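Phosphoserine aminotransferase (PDB 1W23) uses pyridoxal 5'-phosphate to catalyse the reversible transamination between 3-phosphohydroxypyruvate and phosphoserine, a step of serine biosynthesis. Local coordinates at residues A[174-179]-A[195-199]; A[150-154]-A[295-300]; A[188-192]-A[204-209]. One frame throughout, in Å; residues are numbered along the deposited sequence. Where two conformers were deposited one is given.

Contact 1 (A[174-179]-A[195-199]); sequences SSDILS and QKNLG. With PLP (pyridoxal-5'-phosphate), chain J.
This contact is the cofactor-lysine part of the pyridoxal-5'-phosphate pocket. Two irregular loops pack together, with S175 nearest K196 (CA atoms 5.6 Å apart) and I177 nearest N197 (6.6 Å). K196 NZ is covalently joined to PLP C4A at 1.7 Å, long for a C=N bond; this lysine forms the internal aldimine in this family. K196 NZ also donates a very short hydrogen bond to PLP O3, 2.5 Å. The outer K196 side chain is extended, with chi3 and chi4 both t. Its inner part passes the serines: K196 CB is 3.6 Å from S174 O, and K196 CD is 4.0 Å from S175 CB. S174 CB lies over the cofactor ring, 3.6 Å from PLP C2, while its hydroxyl bonds to D172. Q195 NE2 donates to PLP O3P at 2.9 Å. N237 and T238 of the second subunit also bond to the cofactor. This is the fold-type I arrangement: the lysine sits in the connection between strands 189-193 and 204-209, beside the loop that leaves strand 169-172. That loop makes a type II beta turn from D176 to S179, with I177 at -61/136 and L178 at 57/36. D176 O accepts from S179 N at 3.2 Å and from S179 OG at 2.7 Å. N197 ND2 donates to I177 O at 2.9 Å, and N197 OD1 takes the backbone N of N339. Water 1 bridges S174 O (2.8 Å) and N197 N (3.0 Å). L198, chi1 m and chi2 t, touches I177 CG2 with CD1 at 3.7 Å and L178 CB with CD2 at 4.0 Å.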
loop_
_atom_site.group_PDB
_atom_site.type_symbol
_atom_site.label_atom_id
_atom_site.label_comp_id
_atom_site.label_asym_id
_atom_site.label_seq_id
_atom_site.Cartn_x
_atom_site.Cartn_y
_atom_site.Cartn_z
ATOM N N SER A 174 -14.434 -3.251 -7.235
ATOM C CA SER A 174 -13.067 -3.124 -7.712
ATOM C C SER A 174 -12.954 -2.948 -9.210
ATOM O O SER A 174 -12.186 -2.085 -9.664
ATOM C CB SER A 174 -12.253 -4.334 -7.322
ATOM O OG SER A 174 -12.065 -4.439 -5.914
ATOM N N SER A 175 -13.681 -3.739 -10.018
ATOM C CA SER A 175 -13.445 -3.721 -11.448
ATOM C C SER A 175 -14.461 -2.916 -12.250
ATOM O O SER A 175 -14.353 -2.890 -13.486
ATOM C CB SER A 175 -13.235 -5.132 -11.968
ATOM O OG SER A 175 -14.325 -5.965 -11.603
ATOM N N ASP A 176 -15.370 -2.166 -11.613
ATOM C CA ASP A 176 -16.221 -1.244 -12.360
ATOM C C ASP A 176 -16.521 0.060 -11.650
ATOM O O ASP A 176 -17.291 0.872 -12.200
ATOM C CB ASP A 176 -17.527 -1.885 -12.846
ATOM C CG ASP A 176 -18.570 -2.131 -11.756
ATOM O OD1 ASP A 176 -18.212 -1.916 -10.562
ATOM O OD2 ASP A 176 -19.699 -2.545 -12.124
ATOM N N ILE A 177 -15.888 0.381 -10.543
ATOM C CA ILE A 177 -16.183 1.679 -9.888
ATOM C C ILE A 177 -15.848 2.840 -10.834
ATOM O O ILE A 177 -14.822 2.884 -11.479
ATOM C CB ILE A 177 -15.398 1.809 -8.577
ATOM C CG1 ILE A 177 -15.842 3.019 -7.777
ATOM C CG2 ILE A 177 -13.876 1.742 -8.798
ATOM C CD1 ILE A 177 -15.380 3.055 -6.331
ATOM N N LEU A 178 -16.760 3.801 -10.861
ATOM C CA LEU A 178 -16.575 5.035 -11.664
ATOM C C LEU A 178 -16.354 4.764 -13.134
ATOM O O LEU A 178 -15.716 5.508 -13.856
ATOM C CB LEU A 178 -15.509 5.947 -11.051
ATOM C CG LEU A 178 -15.453 7.390 -11.487
ATOM C CD1 LEU A 178 -16.757 8.044 -11.810
ATOM C CD2 LEU A 178 -14.647 8.209 -10.455
ATOM N N SER A 179 -17.070 3.714 -13.614
ATOM C CA SER A 179 -17.216 3.459 -15.048
ATOM C C SER A 179 -18.560 3.939 -15.610
ATOM O O SER A 179 -18.789 3.818 -16.808
ATOM C CB SER A 179 -17.067 1.970 -15.332
ATOM O OG SER A 179 -18.086 1.213 -14.707
ATOM N N GLN A 195 -6.543 -0.204 -8.708
ATOM C CA GLN A 195 -5.731 -0.586 -9.881
ATOM C C GLN A 195 -6.494 -1.098 -11.089
ATOM O O GLN A 195 -5.898 -1.703 -11.985
ATOM C CB GLN A 195 -4.701 -1.611 -9.463
ATOM C CG GLN A 195 -5.266 -2.958 -9.032
ATOM C CD GLN A 195 -5.554 -3.109 -7.532
ATOM O OE1 GLN A 195 -5.596 -2.131 -6.786
ATOM N NE2 GLN A 195 -5.747 -4.367 -7.091
ATOM N N LYS A 196 -7.781 -0.840 -11.238
ATOM C CA LYS A 196 -8.557 -1.141 -12.483
ATOM C C LYS A 196 -9.060 0.147 -13.100
ATOM O O LYS A 196 -8.720 0.346 -14.280
ATOM C CB LYS A 196 -9.641 -2.161 -12.145
ATOM C CG LYS A 196 -9.192 -3.584 -12.042
ATOM C CD LYS A 196 -9.464 -4.415 -10.785
ATOM C CE LYS A 196 -8.641 -5.677 -10.727
ATOM N NZ LYS A 196 -8.990 -6.732 -9.628
ATOM N N ASN A 197 -9.819 1.006 -12.451
ATOM C CA ASN A 197 -10.374 2.230 -12.994
ATOM C C ASN A 197 -9.958 3.514 -12.333
ATOM O O ASN A 197 -10.366 4.595 -12.814
ATOM C CB ASN A 197 -11.899 2.222 -12.867
ATOM C CG ASN A 197 -12.526 1.692 -14.075
ATOM O OD1 ASN A 197 -11.962 1.560 -15.163
ATOM N ND2 ASN A 197 -13.792 1.533 -13.821
ATOM N N LEU A 198 -9.152 3.381 -11.249
ATOM C CA LEU A 198 -8.877 4.608 -10.553
ATOM C C LEU A 198 -7.432 5.016 -10.482
ATOM O O LEU A 198 -7.159 6.176 -10.205
ATOM C CB LEU A 198 -9.463 4.542 -9.165
ATOM C CG LEU A 198 -10.957 4.275 -9.088
ATOM C CD1 LEU A 198 -11.384 4.246 -7.621
ATOM C CD2 LEU A 198 -11.735 5.312 -9.885
ATOM N N GLY A 199 -6.513 4.102 -10.702
ATOM C CA GLY A 199 -5.170 4.592 -10.291
ATOM C C GLY A 199 -4.308 3.323 -10.273
ATOM O O GLY A 199 -4.714 2.230 -10.627
HETATM N N1 PLP J . -12.311 -8.048 -6.094
HETATM C C2 PLP J . -12.383 -7.904 -7.469
HETATM C C2A PLP J . -13.740 -7.780 -8.057
HETATM C C3 PLP J . -11.218 -7.869 -8.219
HETATM O O3 PLP J . -11.286 -7.707 -9.521
HETATM C C4 PLP J . -9.939 -8.006 -7.565
HETATM C C4A PLP J . -8.699 -7.896 -8.379
HETATM C C5 PLP J . -9.914 -8.137 -6.167
HETATM C C6 PLP J . -11.110 -8.180 -5.468
HETATM C C5A PLP J . -8.640 -8.315 -5.393
HETATM O O4P PLP J . -7.998 -6.996 -5.235
HETATM P P PLP J . -6.545 -6.908 -4.496
HETATM O O1P PLP J . -5.591 -7.701 -5.334
HETATM O O2P PLP J . -6.721 -7.499 -3.106
HETATM O O3P PLP J . -6.321 -5.404 -4.468
HETATM O O HOH W 1 -10.633 0.218 -9.643
#

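Contact 2 (A[150-154]-A[295-300]); sequences NNTIY and SLMNVT. With PLP (pyridoxal-5'-phosphate), chain J.
S295 OG donates to N150 OD1 at 2.6 Å. The other end of the same amide, N150 ND2, donates to N298 OD1 at 2.8 Å and also to S175. N150 takes chi1 t, and N298 takes chi1 m. S295 OG also accepts from two backbone amides: M297 N at 2.9 Å, an ST turn, and N298 N at 3.0 Å, an ST motif. The third hydrogen bond across the contact runs from T300 OG1 (chi1 p) to Y154 O, 2.9 Å. T152 OG1 is hydrogen-bonded to PLP O3 at 2.6 Å. The segments run in the same sense, with CA pairs N150-S295 at 6.8 Å, T152-N298 at 6.1 Å and Y154-T300 at 6.4 Å. Residues 150-151 are weakly strand-like, and 152-154 have helical phi/psi. Strand 298-302 begins at N298 and pairs with strand 333-336. The CA-to-CB bond of T152 points away from 295-300 overall, yet the methyl T152 CG2 packs on N298 ND2 at 3.6 Å. T300 CG2 lies 3.5 Å from I153 O, and M297 CB lies 3.8 Å from N150 ND2. W102, another cofactor-binding residue, touches T152 and I153. The bonds between the two segments use uncharged groups, two at the N150 amide and one at Y154 O. The link from this cofactor-binding loop to strand 298-302 therefore depends here on side-chain hydrogen bonds, not on strand pairing.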
loop_
_atom_site.group_PDB
_atom_site.type_symbol
_atom_site.label_atom_id
_atom_site.label_comp_id
_atom_site.label_asym_id
_atom_site.label_seq_id
_atom_site.Cartn_x
_atom_site.Cartn_y
_atom_site.Cartn_z
ATOM N N ASN A 150 -18.993 -6.240 -10.502
ATOM C CA ASN A 150 -18.388 -6.682 -11.743
ATOM C C ASN A 150 -17.489 -7.876 -11.385
ATOM O O ASN A 150 -16.565 -7.770 -10.561
ATOM C CB ASN A 150 -17.631 -5.527 -12.431
ATOM C CG ASN A 150 -17.166 -5.938 -13.833
ATOM O OD1 ASN A 150 -17.999 -5.885 -14.771
ATOM N ND2 ASN A 150 -15.915 -6.358 -13.937
ATOM N N ASN A 151 -17.821 -9.003 -11.980
ATOM C CA ASN A 151 -17.163 -10.271 -11.682
ATOM C C ASN A 151 -16.023 -10.449 -12.673
ATOM O O ASN A 151 -16.176 -10.948 -13.798
ATOM C CB ASN A 151 -18.170 -11.412 -11.766
ATOM C CG ASN A 151 -19.321 -11.093 -10.819
ATOM O OD1 ASN A 151 -19.166 -11.234 -9.606
ATOM N ND2 ASN A 151 -20.443 -10.671 -11.358
ATOM N N THR A 152 -14.849 -9.952 -12.250
ATOM C CA THR A 152 -13.715 -9.686 -13.149
ATOM C C THR A 152 -13.279 -10.919 -13.923
ATOM O O THR A 152 -12.803 -10.802 -15.067
ATOM C CB THR A 152 -12.522 -9.164 -12.280
ATOM O OG1 THR A 152 -13.081 -8.346 -11.237
ATOM C CG2 THR A 152 -11.525 -8.363 -13.108
ATOM N N ILE A 153 -13.328 -12.093 -13.271
ATOM C CA ILE A 153 -12.863 -13.334 -13.901
ATOM C C ILE A 153 -13.820 -13.899 -14.908
ATOM O O ILE A 153 -13.428 -14.506 -15.925
ATOM C CB ILE A 153 -12.482 -14.361 -12.803
ATOM C CG1 ILE A 153 -11.185 -13.891 -12.120
ATOM C CG2 ILE A 153 -12.373 -15.776 -13.353
ATOM C CD1 ILE A 153 -10.851 -14.528 -10.791
ATOM N N TYR A 154 -15.118 -13.732 -14.640
ATOM C CA TYR A 154 -16.206 -14.322 -15.450
ATOM C C TYR A 154 -16.785 -13.365 -16.469
ATOM O O TYR A 154 -17.483 -13.814 -17.396
ATOM C CB TYR A 154 -17.301 -14.886 -14.514
ATOM C CG TYR A 154 -16.776 -16.165 -13.867
ATOM C CD1 TYR A 154 -16.200 -16.154 -12.627
ATOM C CD2 TYR A 154 -16.823 -17.346 -14.552
ATOM C CE1 TYR A 154 -15.689 -17.330 -12.064
ATOM C CE2 TYR A 154 -16.329 -18.522 -13.991
ATOM C CZ TYR A 154 -15.773 -18.493 -12.740
ATOM O OH TYR A 154 -15.256 -19.665 -12.176
ATOM N N SER A 295 -20.430 -7.905 -19.042
ATOM C CA SER A 295 -19.666 -6.832 -18.457
ATOM C C SER A 295 -19.181 -5.860 -19.529
ATOM O O SER A 295 -18.761 -6.223 -20.624
ATOM C CB SER A 295 -18.448 -7.440 -17.749
ATOM O OG SER A 295 -17.553 -6.419 -17.271
ATOM N N LEU A 296 -19.187 -4.567 -19.176
ATOM C CA LEU A 296 -18.564 -3.502 -19.954
ATOM C C LEU A 296 -17.086 -3.358 -19.681
ATOM O O LEU A 296 -16.418 -2.582 -20.369
ATOM C CB LEU A 296 -19.308 -2.182 -19.697
ATOM C CG LEU A 296 -20.762 -2.186 -20.160
ATOM C CD1 LEU A 296 -21.445 -0.909 -19.679
ATOM C CD2 LEU A 296 -20.873 -2.319 -21.671
ATOM N N MET A 297 -16.564 -4.051 -18.668
ATOM C CA MET A 297 -15.199 -3.916 -18.170
ATOM C C MET A 297 -14.273 -5.101 -18.508
ATOM O O MET A 297 -13.084 -4.886 -18.736
ATOM C CB MET A 297 -15.246 -3.727 -16.638
ATOM C CG MET A 297 -15.906 -2.441 -16.201
ATOM S SD MET A 297 -14.928 -0.927 -16.406
ATOM C CE MET A 297 -15.560 -0.214 -17.932
ATOM N N ASN A 298 -14.822 -6.332 -18.509
ATOM C CA ASN A 298 -14.041 -7.519 -18.790
ATOM C C ASN A 298 -14.826 -8.411 -19.736
ATOM O O ASN A 298 -15.871 -8.890 -19.378
ATOM C CB ASN A 298 -13.682 -8.316 -17.520
ATOM C CG ASN A 298 -13.010 -7.461 -16.467
ATOM O OD1 ASN A 298 -13.704 -6.967 -15.555
ATOM N ND2 ASN A 298 -11.690 -7.308 -16.497
ATOM N N VAL A 299 -14.303 -8.597 -20.966
ATOM C CA VAL A 299 -14.989 -9.387 -21.989
ATOM C C VAL A 299 -14.334 -10.754 -22.065
ATOM O O VAL A 299 -13.167 -10.887 -22.476
ATOM C CB VAL A 299 -14.947 -8.682 -23.358
ATOM C CG1 VAL A 299 -15.670 -9.543 -24.377
ATOM C CG2 VAL A 299 -15.508 -7.276 -23.306
ATOM N N THR A 300 -15.078 -11.776 -21.662
ATOM C CA THR A 300 -14.545 -13.139 -21.568
ATOM C C THR A 300 -15.067 -14.003 -22.709
ATOM O O THR A 300 -16.281 -14.005 -23.024
ATOM C CB THR A 300 -14.877 -13.738 -20.194
ATOM O OG1 THR A 300 -16.283 -13.628 -19.994
ATOM C CG2 THR A 300 -14.106 -13.034 -19.083
HETATM N N1 PLP J . -12.311 -8.048 -6.094
HETATM C C2 PLP J . -12.383 -7.904 -7.469
HETATM C C2A PLP J . -13.740 -7.780 -8.057
HETATM C C3 PLP J . -11.218 -7.869 -8.219
HETATM O O3 PLP J . -11.286 -7.707 -9.521
HETATM C C4 PLP J . -9.939 -8.006 -7.565
HETATM C C4A PLP J . -8.699 -7.896 -8.379
HETATM C C5 PLP J . -9.914 -8.137 -6.167
HETATM C C6 PLP J . -11.110 -8.180 -5.468
HETATM C C5A PLP J . -8.640 -8.315 -5.393
HETATM O O4P PLP J . -7.998 -6.996 -5.235
HETATM P P PLP J . -6.545 -6.908 -4.496
HETATM O O1P PLP J . -5.591 -7.701 -5.334
HETATM O O2P PLP J . -6.721 -7.499 -3.106
HETATM O O3P PLP J . -6.321 -5.404 -4.468
#

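Contact 3 (A[188-192]-A[204-209]); sequences GMIYA and TVVIVK
Strands 189-192 and 204-209 lie side by side as a beta hairpin, antiparallel at 178°, with axes 4.6 Å apart at closest. I190-I207 and A192-V205 are hydrogen-bonded pairs. M189-V208 and Y191-V206 are non-hydrogen-bonded pairs, with CA atoms 4.5 and 4.3 Å apart. I190 N gives to I207 O at 2.9 Å, and I207 N returns to I190 O at 2.8 Å. A192 N to V205 O and V205 N to A192 O are both 2.9 Å. K209 N reaches G188 O at 3.0 Å. CA-H...O contacts lie between these hydrogen bonds, such as M189 CA to I207 O at 3.2 Å. On one face the two V206 methyls fit between M189 and Y191: CG1 meets M189 SD at 3.9 Å, and CG2 meets Y191 CB at 4.1 Å. M189 is extended (chi1 t, chi2 t), and its CG also lies 4.0 Å from V208 CG1. The Y191 ring, chi1 p, swings away from the partner strand. Helix 75-87 covers this face through Q79 and F80, and helix 226-231 through Y226 on M189 and I230 on V208. On the other face I190 CB and I207 CB sit 4.4 Å apart. M173 and L182 cover I190, while I63 and Y67 cover I207. The small A192 leaves room that I177 fills. In the mixed sheet of the fold-type I large domain, 204-209 is the strand antiparallel to its neighbours. Backbone N and O atoms facing across the pair are met by main-chain bonds. The side chains are mostly apolar, and the Y191 hydroxyl bonds to H146.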
loop_
_atom_site.group_PDB
_atom_site.type_symbol
_atom_site.label_atom_id
_atom_site.label_comp_id
_atom_site.label_asym_id
_atom_site.label_seq_id
_atom_site.Cartn_x
_atom_site.Cartn_y
_atom_site.Cartn_z
ATOM N N GLY A 188 -24.525 0.827 1.956
ATOM C CA GLY A 188 -23.857 1.176 3.187
ATOM C C GLY A 188 -22.359 1.349 3.059
ATOM O O GLY A 188 -21.744 2.142 3.778
ATOM N N MET A 189 -21.776 0.570 2.139
ATOM C CA MET A 189 -20.329 0.640 1.904
ATOM C C MET A 189 -20.035 0.147 0.508
ATOM O O MET A 189 -20.629 -0.871 0.051
ATOM C CB MET A 189 -19.607 -0.173 2.973
ATOM C CG MET A 189 -18.101 -0.110 2.833
ATOM S SD MET A 189 -17.231 -0.945 4.165
ATOM C CE MET A 189 -16.350 -2.121 3.111
ATOM N N ILE A 190 -19.107 0.784 -0.158
ATOM C CA ILE A 190 -18.530 0.383 -1.447
ATOM C C ILE A 190 -17.026 0.344 -1.292
ATOM O O ILE A 190 -16.456 1.254 -0.669
ATOM C CB ILE A 190 -18.900 1.423 -2.522
ATOM C CG1 ILE A 190 -20.398 1.442 -2.792
ATOM C CG2 ILE A 190 -18.054 1.253 -3.739
ATOM C CD1 ILE A 190 -20.850 2.654 -3.521
ATOM N N TYR A 191 -16.357 -0.682 -1.811
ATOM C CA TYR A 191 -14.907 -0.681 -1.792
ATOM C C TYR A 191 -14.370 -1.122 -3.141
ATOM O O TYR A 191 -15.008 -1.852 -3.926
ATOM C CB TYR A 191 -14.343 -1.551 -0.682
ATOM C CG TYR A 191 -14.686 -2.995 -0.710
ATOM C CD1 TYR A 191 -13.831 -3.956 -1.216
ATOM C CD2 TYR A 191 -15.895 -3.488 -0.173
ATOM C CE1 TYR A 191 -14.118 -5.310 -1.241
ATOM C CE2 TYR A 191 -16.187 -4.837 -0.170
ATOM C CZ TYR A 191 -15.305 -5.751 -0.715
ATOM O OH TYR A 191 -15.551 -7.114 -0.690
ATOM N N ALA A 192 -13.119 -0.698 -3.417
ATOM C CA ALA A 192 -12.490 -1.007 -4.685
ATOM C C ALA A 192 -10.982 -0.807 -4.559
ATOM O O ALA A 192 -10.535 0.285 -4.207
ATOM C CB ALA A 192 -12.940 -0.022 -5.786
ATOM N N THR A 204 -6.756 1.405 -1.723
ATOM C CA THR A 204 -8.111 0.878 -1.818
ATOM C C THR A 204 -9.034 1.991 -1.381
ATOM O O THR A 204 -8.865 2.599 -0.303
ATOM C CB THR A 204 -8.256 -0.358 -0.924
ATOM O OG1 THR A 204 -7.296 -1.353 -1.343
ATOM C CG2 THR A 204 -9.617 -0.993 -1.021
ATOM N N VAL A 205 -10.016 2.315 -2.222
ATOM C CA VAL A 205 -11.041 3.320 -1.909
ATOM C C VAL A 205 -12.206 2.648 -1.207
ATOM O O VAL A 205 -12.724 1.621 -1.665
ATOM C CB VAL A 205 -11.514 4.024 -3.198
ATOM C CG1 VAL A 205 -12.696 4.936 -2.929
ATOM C CG2 VAL A 205 -10.353 4.754 -3.848
ATOM N N VAL A 206 -12.590 3.174 -0.051
ATOM C CA VAL A 206 -13.715 2.683 0.693
ATOM C C VAL A 206 -14.656 3.882 0.956
ATOM O O VAL A 206 -14.261 4.832 1.606
ATOM C CB VAL A 206 -13.304 2.022 2.018
ATOM C CG1 VAL A 206 -14.498 1.420 2.733
ATOM C CG2 VAL A 206 -12.228 0.949 1.764
ATOM N N ILE A 207 -15.885 3.788 0.401
ATOM C CA ILE A 207 -16.913 4.814 0.593
ATOM C C ILE A 207 -17.902 4.274 1.601
ATOM O O ILE A 207 -18.489 3.231 1.348
ATOM C CB ILE A 207 -17.567 5.184 -0.746
ATOM C CG1 ILE A 207 -16.585 5.675 -1.804
ATOM C CG2 ILE A 207 -18.673 6.185 -0.493
ATOM C CD1 ILE A 207 -17.085 5.566 -3.225
ATOM N N VAL A 208 -18.032 4.927 2.746
ATOM C CA VAL A 208 -18.740 4.378 3.878
ATOM C C VAL A 208 -19.794 5.354 4.391
ATOM O O VAL A 208 -19.548 6.559 4.527
ATOM C CB VAL A 208 -17.823 4.123 5.119
ATOM C CG1 VAL A 208 -16.762 3.113 4.820
ATOM C CG2 VAL A 208 -17.139 5.386 5.658
ATOM N N LYS A 209 -20.974 4.848 4.683
ATOM C CA LYS A 209 -21.997 5.633 5.371
ATOM C C LYS A 209 -21.497 5.811 6.803
ATOM O O LYS A 209 -21.309 4.839 7.534
ATOM C CB LYS A 209 -23.343 4.918 5.310
ATOM C CG LYS A 209 -24.500 5.799 5.776
ATOM C CD LYS A 209 -25.831 5.126 5.388
ATOM C CE LYS A 209 -27.045 5.960 5.856
ATOM N NZ LYS A 209 -27.434 6.809 4.688
#

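All three contacts are buried. Contact 3 is regular sheet in the large domain, held by backbone bonds and mostly aliphatic side chains. Contact 1 joins the loop after strand 169-172 to the one between the strands of contact 3, and mixes cofactor chemistry with a small apolar patch. The two share a boundary: I177 and S174 pack on A192, and L198 packs on V205. Contact 2 relies on side-chain amides and hydroxyls and reaches the separate three-stranded sheet. It meets contact 1 at S175, whose OG is probably hydrogen-bonded to T152 OG1 (2.7 Å) and N150 ND2 (2.9 Å). Both touch PLP. Contacts 2 and 3 stay about 9 Å apart at their nearest atoms.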